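Local coordinates for protein transcriptional repressor (Vibrio fischeri, PDB 3KV1) that probably binds a sugar-type effector through this domain and probably represses transcription as a DNA-binding regulator of the SorC family, at residues V77-I88 / L107-L118; L12-F20 / V253-A263. All coordinates share one frame; numbering follows the deposited sequence.

Contact 1: residues V77-I88 / L107-L118; sequences VTQRNARFVSAI and LAKKYGGSSETL
The ring of F84 lies between strand 83-86 and helix 107-111 and meets the helix through L107, A108 and Y111. F84 CB sits 3.8 Å from S114 O, on the neighbouring strand. Chi1 of -65° sets CG anti to the carbonyl carbon and turns the ring to the helix. CG and both CD2 and CE2 then lie under L107 CB, which stands 3.6 Å from the ring centroid, almost on the normal, in a CH-pi contact. L107 CD1 adds a second touch at CD2. CD1 of F84 meets A108 N and CB, and CE1 meets the L107 carbonyl. The tip, CZ, reaches Y111 CB and CD1; the two rings meet obliquely, their planes at 39°. This is the helix-to-strand packing of a Rossmann-like alpha/beta domain, with strands 83-86 and 114-116 parallel and joined by helix 100-111. F84 N bonds to S114 O, and F84 O accepts a hydrogen bond from E116 N at 2.8 Å. Before the strand, R80 N bonds to Y111 O, also at 2.8 Å. Y111 CD2 lies over the face of the R80 guanidinium, 3.9 Å from CZ, with the two planes 85° apart. NE and NH2 of R80 both hold T78 O, in the guanidinium plane, while NH1 bonds to L53 O. Q79 NE2 bonds to K110 O at 3.1 Å.

Contact 2: residues L12-F20 / V253-A263; sequences LEQKLVEKF and VSCAMALLNLA
L12 points at helix 253-263, and the end of L260 comes round to meet it; the two cross at a slant, with L12 CD2 3.7 Å from L260 CD1. Each is a knob in a hole. L12 sits among V253, A256, M257 and L260, and its CD1 branch is turned to V253 CG1, whose side chain it crosses at about a right angle. L260 sits among L12, K15, L16 and K19. Its two methyls divide the work: CD1 touches L12 CD2 and K15 CB, and CD2 meets L16 CD2 at 3.8 Å. L16 crosses L260 nearly at a right angle and puts its other methyl, CD1, 3.7 Å from A256 CB. Further along, F20 lies across L259, with CE2 3.9 Å from L259 CB. Its ring points its edge at L259 O. K19 bends at chi2 (69°), which carries CE to 3.5 Å from A263 CB. L16 and A256 also rest on I27 of strand 24-28, and F20 and L259 on M238 of helix 234-242. The axes of the segments 12-20 and 253-263 come within 10.4 Å and cross at 42°. Such apolar knobs-into-holes packing joins two helices, from the start and the end of the modelled chain, beside the sheet of this Rossmann-like domain.

Overall arrangement
Contacts 1 and 2 lie far apart in one domain. Their centres are 31 Å apart and their nearest atoms about 16 Å, so they do not touch. Along the chain, contact 1 is nested inside the loop that contact 2 closes. The sheet connects them: strand 83-86 of contact 1 runs beside 58-61, then 151-158, 223-227 and 248-252, and the last leads into helix 253-264 of contact 2. Contact 1 also borders the dimer interface, where S115 O bonds to R105 of the second subunit; no other chain touches contact 2. A glycerol, probably from the crystallisation liquor, lies about 4 Å from the T78 side chain of contact 1.

Contact 1: residues V77-I88 / L107-L118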
loop_
_atom_site.group_PDB
_atom_site.type_symbol
_atom_site.label_atom_id
_atom_site.label_comp_id
_atom_site.label_asym_id
_atom_site.label_seq_id
_atom_site.Cartn_x
_atom_site.Cartn_y
_atom_site.Cartn_z
ATOM N N VAL A 77 -18.783 -7.396 15.172
ATOM C CA VAL A 77 -18.121 -8.606 14.725
ATOM C C VAL A 77 -17.089 -9.032 15.770
ATOM O O VAL A 77 -16.504 -8.209 16.498
ATOM C CB VAL A 77 -17.465 -8.422 13.342
ATOM C CG1 VAL A 77 -18.513 -8.049 12.286
ATOM C CG2 VAL A 77 -16.367 -7.384 13.420
ATOM N N THR A 78 -16.911 -10.339 15.888
ATOM C CA THR A 78 -15.895 -10.879 16.771
ATOM C C THR A 78 -14.506 -10.608 16.196
ATOM O O THR A 78 -14.314 -10.617 14.981
ATOM C CB THR A 78 -16.105 -12.379 16.921
ATOM O OG1 THR A 78 -17.455 -12.605 17.347
ATOM C CG2 THR A 78 -15.147 -12.942 17.926
ATOM N N GLN A 79 -13.536 -10.346 17.062
ATOM C CA GLN A 79 -12.189 -10.065 16.583
ATOM C C GLN A 79 -11.454 -11.370 16.255
ATOM O O GLN A 79 -11.467 -12.314 17.061
ATOM C CB GLN A 79 -11.415 -9.233 17.621
ATOM C CG GLN A 79 -12.165 -7.930 17.990
ATOM C CD GLN A 79 -12.340 -7.011 16.775
ATOM O OE1 GLN A 79 -11.385 -6.392 16.327
ATOM N NE2 GLN A 79 -13.563 -6.934 16.242
ATOM N N ARG A 80 -10.843 -11.443 15.070
ATOM C CA ARG A 80 -10.040 -12.606 14.735
ATOM C C ARG A 80 -8.891 -12.196 13.844
ATOM O O ARG A 80 -8.998 -11.201 13.113
ATOM C CB ARG A 80 -10.904 -13.724 14.105
ATOM C CG ARG A 80 -11.135 -13.697 12.576
ATOM C CD ARG A 80 -11.957 -12.491 12.075
ATOM N NE ARG A 80 -13.213 -12.220 12.785
ATOM C CZ ARG A 80 -14.404 -12.746 12.503
ATOM N NH1 ARG A 80 -14.552 -13.645 11.532
ATOM N NH2 ARG A 80 -15.472 -12.355 13.181
ATOM N N ASN A 81 -7.799 -12.956 13.896
ATOM C CA ASN A 81 -6.609 -12.584 13.138
ATOM C C ASN A 81 -6.635 -13.083 11.697
ATOM O O ASN A 81 -5.915 -14.020 11.321
ATOM C CB ASN A 81 -5.343 -13.053 13.852
ATOM C CG ASN A 81 -4.089 -12.451 13.243
ATOM O OD1 ASN A 81 -4.168 -11.472 12.497
ATOM N ND2 ASN A 81 -2.932 -13.029 13.557
ATOM N N ALA A 82 -7.457 -12.448 10.882
ATOM C CA ALA A 82 -7.579 -12.829 9.471
ATOM C C ALA A 82 -6.792 -11.830 8.617
ATOM O O ALA A 82 -6.420 -10.755 9.097
ATOM C CB ALA A 82 -9.034 -12.851 9.065
ATOM N N ARG A 83 -6.499 -12.196 7.376
ATOM C CA ARG A 83 -5.730 -11.308 6.514
ATOM C C ARG A 83 -6.653 -10.806 5.416
ATOM O O ARG A 83 -7.548 -11.534 4.927
ATOM C CB ARG A 83 -4.523 -12.012 5.869
ATOM C CG ARG A 83 -3.229 -12.004 6.686
ATOM C CD ARG A 83 -2.034 -12.430 5.821
ATOM N NE ARG A 83 -2.179 -13.804 5.352
ATOM C CZ ARG A 83 -1.757 -14.267 4.179
ATOM N NH1 ARG A 83 -1.137 -13.473 3.309
ATOM N NH2 ARG A 83 -1.952 -15.544 3.875
ATOM N N PHE A 84 -6.435 -9.552 5.041
ATOM C CA PHE A 84 -7.165 -8.942 3.934
ATOM C C PHE A 84 -6.144 -8.496 2.885
ATOM O O PHE A 84 -5.301 -7.633 3.169
ATOM C CB PHE A 84 -7.993 -7.761 4.454
ATOM C CG PHE A 84 -9.072 -8.187 5.410
ATOM C CD1 PHE A 84 -8.823 -8.217 6.777
ATOM C CD2 PHE A 84 -10.278 -8.678 4.927
ATOM C CE1 PHE A 84 -9.828 -8.647 7.659
ATOM C CE2 PHE A 84 -11.253 -9.120 5.790
ATOM C CZ PHE A 84 -11.013 -9.110 7.173
ATOM N N VAL A 85 -6.198 -9.121 1.703
ATOM C CA VAL A 85 -5.164 -8.972 0.683
ATOM C C VAL A 85 -5.734 -8.269 -0.538
ATOM O O VAL A 85 -6.763 -8.708 -1.085
ATOM C CB VAL A 85 -4.630 -10.345 0.222
ATOM C CG1 VAL A 85 -3.427 -10.142 -0.694
ATOM C CG2 VAL A 85 -4.251 -11.217 1.441
ATOM N N SER A 86 -5.092 -7.183 -0.977
ATOM C CA SER A 86 -5.581 -6.485 -2.185
ATOM C C SER A 86 -5.474 -7.356 -3.408
ATOM O O SER A 86 -4.415 -7.954 -3.663
ATOM C CB SER A 86 -4.743 -5.227 -2.421
ATOM O OG SER A 86 -4.955 -4.305 -1.380
ATOM N N ALA A 87 -6.554 -7.420 -4.196
ATOM C CA ALA A 87 -6.569 -8.226 -5.411
ATOM C C ALA A 87 -6.377 -7.374 -6.643
ATOM O O ALA A 87 -6.432 -7.880 -7.759
ATOM C CB ALA A 87 -7.912 -8.988 -5.550
ATOM N N ILE A 88 -6.189 -6.081 -6.436
ATOM C CA ILE A 88 -6.033 -5.137 -7.540
ATOM C C ILE A 88 -5.175 -4.010 -6.980
ATOM O O ILE A 88 -5.169 -3.788 -5.768
ATOM C CB ILE A 88 -7.395 -4.660 -8.105
ATOM C CG1 ILE A 88 -7.171 -3.645 -9.221
ATOM C CG2 ILE A 88 -8.263 -4.019 -6.981
ATOM C CD1 ILE A 88 -8.462 -3.296 -10.042
ATOM N N LEU A 107 -11.158 -3.090 6.729
ATOM C CA LEU A 107 -11.548 -4.461 7.109
ATOM C C LEU A 107 -10.648 -5.007 8.223
ATOM O O LEU A 107 -11.129 -5.579 9.178
ATOM C CB LEU A 107 -11.529 -5.384 5.906
ATOM C CG LEU A 107 -12.632 -5.191 4.847
ATOM C CD1 LEU A 107 -12.329 -6.030 3.603
ATOM C CD2 LEU A 107 -13.993 -5.539 5.498
ATOM N N ALA A 108 -9.332 -4.853 8.101
ATOM C CA ALA A 108 -8.453 -5.330 9.163
ATOM C C ALA A 108 -8.762 -4.676 10.505
ATOM O O ALA A 108 -8.717 -5.299 11.564
ATOM C CB ALA A 108 -6.944 -5.121 8.756
ATOM N N LYS A 109 -9.092 -3.398 10.471
ATOM C CA LYS A 109 -9.402 -2.733 11.714
ATOM C C LYS A 109 -10.683 -3.264 12.329
ATOM O O LYS A 109 -10.770 -3.462 13.555
ATOM C CB LYS A 109 -9.493 -1.233 11.491
ATOM C CG LYS A 109 -9.868 -0.497 12.760
ATOM C CD LYS A 109 -9.846 1.016 12.581
ATOM C CE LYS A 109 -10.309 1.727 13.861
ATOM N NZ LYS A 109 -10.541 3.187 13.628
ATOM N N LYS A 110 -11.678 -3.460 11.476
ATOM C CA LYS A 110 -13.015 -3.919 11.872
ATOM C C LYS A 110 -13.022 -5.334 12.428
ATOM O O LYS A 110 -13.621 -5.597 13.481
ATOM C CB LYS A 110 -13.942 -3.852 10.639
ATOM C CG LYS A 110 -15.316 -4.495 10.880
ATOM C CD LYS A 110 -16.272 -4.303 9.667
ATOM C CE LYS A 110 -17.624 -4.958 9.950
ATOM N NZ LYS A 110 -18.517 -4.855 8.760
ATOM N N TYR A 111 -12.345 -6.246 11.718
ATOM C CA TYR A 111 -12.403 -7.673 12.057
ATOM C C TYR A 111 -11.268 -8.086 12.973
ATOM O O TYR A 111 -11.257 -9.205 13.484
ATOM C CB TYR A 111 -12.377 -8.519 10.784
ATOM C CG TYR A 111 -13.744 -8.533 10.099
ATOM C CD1 TYR A 111 -14.039 -7.639 9.057
ATOM C CD2 TYR A 111 -14.725 -9.437 10.491
ATOM C CE1 TYR A 111 -15.281 -7.639 8.453
ATOM C CE2 TYR A 111 -15.994 -9.451 9.866
ATOM C CZ TYR A 111 -16.249 -8.536 8.856
ATOM O OH TYR A 111 -17.483 -8.522 8.250
ATOM N N GLY A 112 -10.337 -7.168 13.192
ATOM C CA GLY A 112 -9.204 -7.439 14.055
ATOM C C GLY A 112 -8.043 -8.236 13.479
ATOM O O GLY A 112 -7.409 -9.008 14.213
ATOM N N GLY A 113 -7.718 -8.057 12.209
ATOM C CA GLY A 113 -6.564 -8.751 11.634
ATOM C C GLY A 113 -5.540 -7.849 10.945
ATOM O O GLY A 113 -5.194 -6.795 11.475
ATOM N N SER A 114 -5.055 -8.250 9.764
ATOM C CA SER A 114 -4.017 -7.504 9.072
ATOM C C SER A 114 -4.339 -7.290 7.612
ATOM O O SER A 114 -5.208 -7.965 7.069
ATOM C CB SER A 114 -2.682 -8.247 9.156
ATOM O OG SER A 114 -2.798 -9.499 8.523
ATOM N N SER A 115 -3.637 -6.371 6.967
ATOM C CA SER A 115 -3.892 -6.201 5.541
ATOM C C SER A 115 -2.590 -6.322 4.789
ATOM O O SER A 115 -1.525 -6.031 5.343
ATOM C CB SER A 115 -4.545 -4.856 5.257
ATOM O OG SER A 115 -3.707 -3.819 5.681
ATOM N N GLU A 116 -2.681 -6.679 3.513
ATOM C CA GLU A 116 -1.499 -6.928 2.686
ATOM C C GLU A 116 -1.639 -6.172 1.354
ATOM O O GLU A 116 -2.498 -6.490 0.519
ATOM C CB GLU A 116 -1.300 -8.434 2.478
ATOM C CG GLU A 116 -1.086 -9.177 3.805
ATOM C CD GLU A 116 -0.897 -10.697 3.697
ATOM O OE1 GLU A 116 -0.735 -11.237 2.581
ATOM O OE2 GLU A 116 -0.902 -11.355 4.764
ATOM N N THR A 117 -0.805 -5.152 1.178
ATOM C CA THR A 117 -0.936 -4.242 0.026
ATOM C C THR A 117 -0.344 -4.848 -1.255
ATOM O O THR A 117 0.666 -5.562 -1.201
ATOM C CB THR A 117 -0.239 -2.895 0.353
ATOM O OG1 THR A 117 -0.967 -2.256 1.411
ATOM C CG2 THR A 117 -0.203 -1.969 -0.874
ATOM N N LEU A 118 -0.998 -4.597 -2.392
ATOM C CA LEU A 118 -0.395 -4.913 -3.687
ATOM C C LEU A 118 0.358 -3.650 -4.093
ATOM O O LEU A 118 -0.282 -2.613 -4.307
ATOM C CB LEU A 118 -1.489 -5.292 -4.700
ATOM C CG LEU A 118 -0.983 -5.739 -6.074
ATOM C CD1 LEU A 118 -0.081 -6.969 -5.990
ATOM C CD2 LEU A 118 -2.202 -6.037 -6.956
HETATM O O HOH W 1 -12.478 -3.494 15.911
HETATM O O HOH W 2 -2.924 -11.632 10.306
HETATM O O HOH W 3 -2.811 -2.284 -3.216
HETATM O O HOH W 4 -4.189 -4.080 1.179
#

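Contact 2: residues L12-F20 / V253-A263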
loop_
_atom_site.group_PDB
_atom_site.type_symbol
_atom_site.label_atom_id
_atom_site.label_comp_id
_atom_site.label_asym_id
_atom_site.label_seq_id
_atom_site.Cartn_x
_atom_site.Cartn_y
_atom_site.Cartn_z
ATOM N N LEU A 12 -36.603 -16.801 -2.437
ATOM C CA LEU A 12 -35.767 -16.344 -3.519
ATOM C C LEU A 12 -34.346 -16.929 -3.385
ATOM O O LEU A 12 -33.742 -17.311 -4.389
ATOM C CB LEU A 12 -35.715 -14.817 -3.560
ATOM C CG LEU A 12 -36.900 -14.032 -4.113
ATOM C CD1 LEU A 12 -36.632 -12.533 -3.991
ATOM C CD2 LEU A 12 -37.179 -14.421 -5.566
ATOM N N GLU A 13 -33.845 -16.997 -2.155
ATOM C CA GLU A 13 -32.485 -17.470 -1.907
ATOM C C GLU A 13 -32.325 -18.932 -2.363
ATOM O O GLU A 13 -31.339 -19.289 -3.008
ATOM C CB GLU A 13 -32.095 -17.263 -0.426
ATOM C CG GLU A 13 -31.900 -15.783 -0.032
ATOM C CD GLU A 13 -31.695 -15.552 1.479
ATOM O OE1 GLU A 13 -31.090 -14.514 1.866
ATOM O OE2 GLU A 13 -32.147 -16.403 2.279
ATOM N N GLN A 14 -33.327 -19.753 -2.069
ATOM C CA GLN A 14 -33.324 -21.159 -2.437
ATOM C C GLN A 14 -33.346 -21.320 -3.955
ATOM O O GLN A 14 -32.598 -22.131 -4.502
ATOM C CB GLN A 14 -34.510 -21.878 -1.788
ATOM C CG GLN A 14 -34.599 -21.619 -0.291
ATOM C CD GLN A 14 -35.794 -22.292 0.363
ATOM O OE1 GLN A 14 -36.386 -23.221 -0.195
ATOM N NE2 GLN A 14 -36.157 -21.824 1.557
ATOM N N LYS A 15 -34.186 -20.532 -4.638
ATOM C CA LYS A 15 -34.260 -20.592 -6.092
ATOM C C LYS A 15 -32.957 -20.158 -6.741
ATOM O O LYS A 15 -32.513 -20.769 -7.727
ATOM C CB LYS A 15 -35.426 -19.752 -6.624
ATOM C CG LYS A 15 -36.812 -20.367 -6.338
ATOM C CD LYS A 15 -37.945 -19.391 -6.714
ATOM C CE LYS A 15 -39.330 -19.953 -6.373
ATOM N NZ LYS A 15 -40.403 -18.960 -6.687
ATOM N N LEU A 16 -32.350 -19.095 -6.203
ATOM C CA LEU A 16 -31.064 -18.621 -6.723
ATOM C C LEU A 16 -29.940 -19.656 -6.554
ATOM O O LEU A 16 -29.156 -19.903 -7.465
ATOM C CB LEU A 16 -30.646 -17.329 -6.019
ATOM C CG LEU A 16 -31.394 -16.069 -6.441
ATOM C CD1 LEU A 16 -30.875 -14.888 -5.641
ATOM C CD2 LEU A 16 -31.209 -15.837 -7.957
ATOM N N VAL A 17 -29.872 -20.243 -5.366
ATOM C CA VAL A 17 -28.882 -21.253 -5.062
ATOM C C VAL A 17 -29.018 -22.409 -6.035
ATOM O O VAL A 17 -28.031 -22.860 -6.615
ATOM C CB VAL A 17 -29.019 -21.739 -3.607
ATOM C CG1 VAL A 17 -28.308 -23.096 -3.399
ATOM C CG2 VAL A 17 -28.479 -20.672 -2.643
ATOM N N GLU A 18 -30.251 -22.851 -6.254
ATOM C CA GLU A 18 -30.489 -23.974 -7.142
ATOM C C GLU A 18 -30.163 -23.605 -8.576
ATOM O O GLU A 18 -29.508 -24.354 -9.285
ATOM C CB GLU A 18 -31.946 -24.423 -7.036
ATOM C CG GLU A 18 -32.107 -25.922 -7.043
ATOM C CD GLU A 18 -33.550 -26.352 -7.232
ATOM O OE1 GLU A 18 -34.427 -25.467 -7.392
ATOM O OE2 GLU A 18 -33.803 -27.579 -7.228
ATOM N N LYS A 19 -30.620 -22.434 -9.001
ATOM C CA LYS A 19 -30.483 -22.043 -10.392
ATOM C C LYS A 19 -29.036 -21.751 -10.799
ATOM O O LYS A 19 -28.642 -22.057 -11.925
ATOM C CB LYS A 19 -31.385 -20.825 -10.685
ATOM C CG LYS A 19 -31.642 -20.571 -12.156
ATOM C CD LYS A 19 -32.529 -21.681 -12.711
ATOM C CE LYS A 19 -33.028 -21.362 -14.105
ATOM N NZ LYS A 19 -33.517 -22.583 -14.814
ATOM N N PHE A 20 -28.254 -21.159 -9.890
ATOM C CA PHE A 20 -26.934 -20.659 -10.252
ATOM C C PHE A 20 -25.792 -21.424 -9.589
ATOM O O PHE A 20 -24.649 -20.990 -9.639
ATOM C CB PHE A 20 -26.839 -19.151 -9.977
ATOM C CG PHE A 20 -27.785 -18.330 -10.824
ATOM C CD1 PHE A 20 -27.591 -18.230 -12.199
ATOM C CD2 PHE A 20 -28.887 -17.692 -10.253
ATOM C CE1 PHE A 20 -28.470 -17.483 -12.993
ATOM C CE2 PHE A 20 -29.777 -16.947 -11.039
ATOM C CZ PHE A 20 -29.568 -16.843 -12.407
ATOM N N VAL A 253 -33.844 -7.898 -3.485
ATOM C CA VAL A 253 -34.982 -8.673 -3.961
ATOM C C VAL A 253 -35.214 -8.440 -5.464
ATOM O O VAL A 253 -35.374 -9.388 -6.244
ATOM C CB VAL A 253 -36.285 -8.333 -3.173
ATOM C CG1 VAL A 253 -37.528 -8.898 -3.881
ATOM C CG2 VAL A 253 -36.198 -8.883 -1.732
ATOM N N SER A 254 -35.252 -7.181 -5.882
ATOM C CA SER A 254 -35.488 -6.908 -7.319
ATOM C C SER A 254 -34.423 -7.516 -8.235
ATOM O O SER A 254 -34.766 -8.021 -9.334
ATOM C CB SER A 254 -35.616 -5.410 -7.599
ATOM O OG SER A 254 -36.892 -4.983 -7.224
ATOM N N CYS A 255 -33.146 -7.445 -7.838
ATOM C CA CYS A 255 -32.105 -8.106 -8.647
ATOM C C CYS A 255 -32.360 -9.605 -8.722
ATOM O O CYS A 255 -32.222 -10.214 -9.792
ATOM C CB CYS A 255 -30.687 -7.888 -8.118
ATOM S SG CYS A 255 -30.079 -6.207 -8.342
ATOM N N ALA A 256 -32.716 -10.205 -7.588
ATOM C CA ALA A 256 -32.965 -11.645 -7.552
ATOM C C ALA A 256 -34.100 -12.019 -8.504
ATOM O O ALA A 256 -33.999 -12.996 -9.253
ATOM C CB ALA A 256 -33.298 -12.107 -6.138
HETATM N N MSE A 257 -35.192 -11.250 -8.455
HETATM C CA MSE A 257 -36.352 -11.466 -9.347
HETATM C C MSE A 257 -35.921 -11.342 -10.795
HETATM O O MSE A 257 -36.303 -12.156 -11.641
HETATM C CB MSE A 257 -37.438 -10.448 -9.034
HETATM C CG MSE A 257 -38.036 -10.665 -7.692
HETATM SE SE MSE A 257 -39.377 -9.293 -7.366
HETATM C CE MSE A 257 -40.363 -10.228 -5.963
ATOM N N ALA A 258 -35.089 -10.337 -11.087
ATOM C CA ALA A 258 -34.600 -10.112 -12.457
ATOM C C ALA A 258 -33.791 -11.304 -12.983
ATOM O O ALA A 258 -33.975 -11.713 -14.146
ATOM C CB ALA A 258 -33.738 -8.834 -12.531
ATOM N N LEU A 259 -32.911 -11.832 -12.129
ATOM C CA LEU A 259 -32.022 -12.959 -12.464
ATOM C C LEU A 259 -32.833 -14.216 -12.745
ATOM O O LEU A 259 -32.541 -14.943 -13.702
ATOM C CB LEU A 259 -31.063 -13.238 -11.322
ATOM C CG LEU A 259 -30.059 -12.092 -11.097
ATOM C CD1 LEU A 259 -29.293 -12.343 -9.823
ATOM C CD2 LEU A 259 -29.140 -11.931 -12.301
ATOM N N LEU A 260 -33.843 -14.472 -11.905
ATOM C CA LEU A 260 -34.681 -15.660 -12.078
ATOM C C LEU A 260 -35.515 -15.552 -13.344
ATOM O O LEU A 260 -35.729 -16.544 -14.048
ATOM C CB LEU A 260 -35.568 -15.909 -10.854
ATOM C CG LEU A 260 -34.753 -16.267 -9.605
ATOM C CD1 LEU A 260 -35.671 -16.290 -8.381
ATOM C CD2 LEU A 260 -34.047 -17.609 -9.805
ATOM N N ASN A 261 -36.017 -14.350 -13.620
ATOM C CA ASN A 261 -36.710 -14.103 -14.870
ATOM C C ASN A 261 -35.822 -14.290 -16.090
ATOM O O ASN A 261 -36.224 -14.937 -17.057
ATOM C CB ASN A 261 -37.299 -12.691 -14.868
ATOM C CG ASN A 261 -38.238 -12.453 -16.020
ATOM O OD1 ASN A 261 -39.278 -13.127 -16.146
ATOM N ND2 ASN A 261 -37.913 -11.463 -16.849
ATOM N N LEU A 262 -34.610 -13.732 -16.047
ATOM C CA LEU A 262 -33.689 -13.855 -17.172
ATOM C C LEU A 262 -33.331 -15.336 -17.413
ATOM O O LEU A 262 -33.228 -15.786 -18.556
ATOM C CB LEU A 262 -32.386 -13.081 -16.879
ATOM C CG LEU A 262 -32.516 -11.555 -16.881
ATOM C CD1 LEU A 262 -31.215 -10.866 -16.403
ATOM C CD2 LEU A 262 -32.916 -11.091 -18.287
ATOM N N ALA A 263 -33.120 -16.084 -16.330
ATOM C CA ALA A 263 -32.764 -17.500 -16.443
ATOM C C ALA A 263 -33.914 -18.358 -16.973
ATOM O O ALA A 263 -33.706 -19.236 -17.820
ATOM C CB ALA A 263 -32.255 -18.040 -15.087
#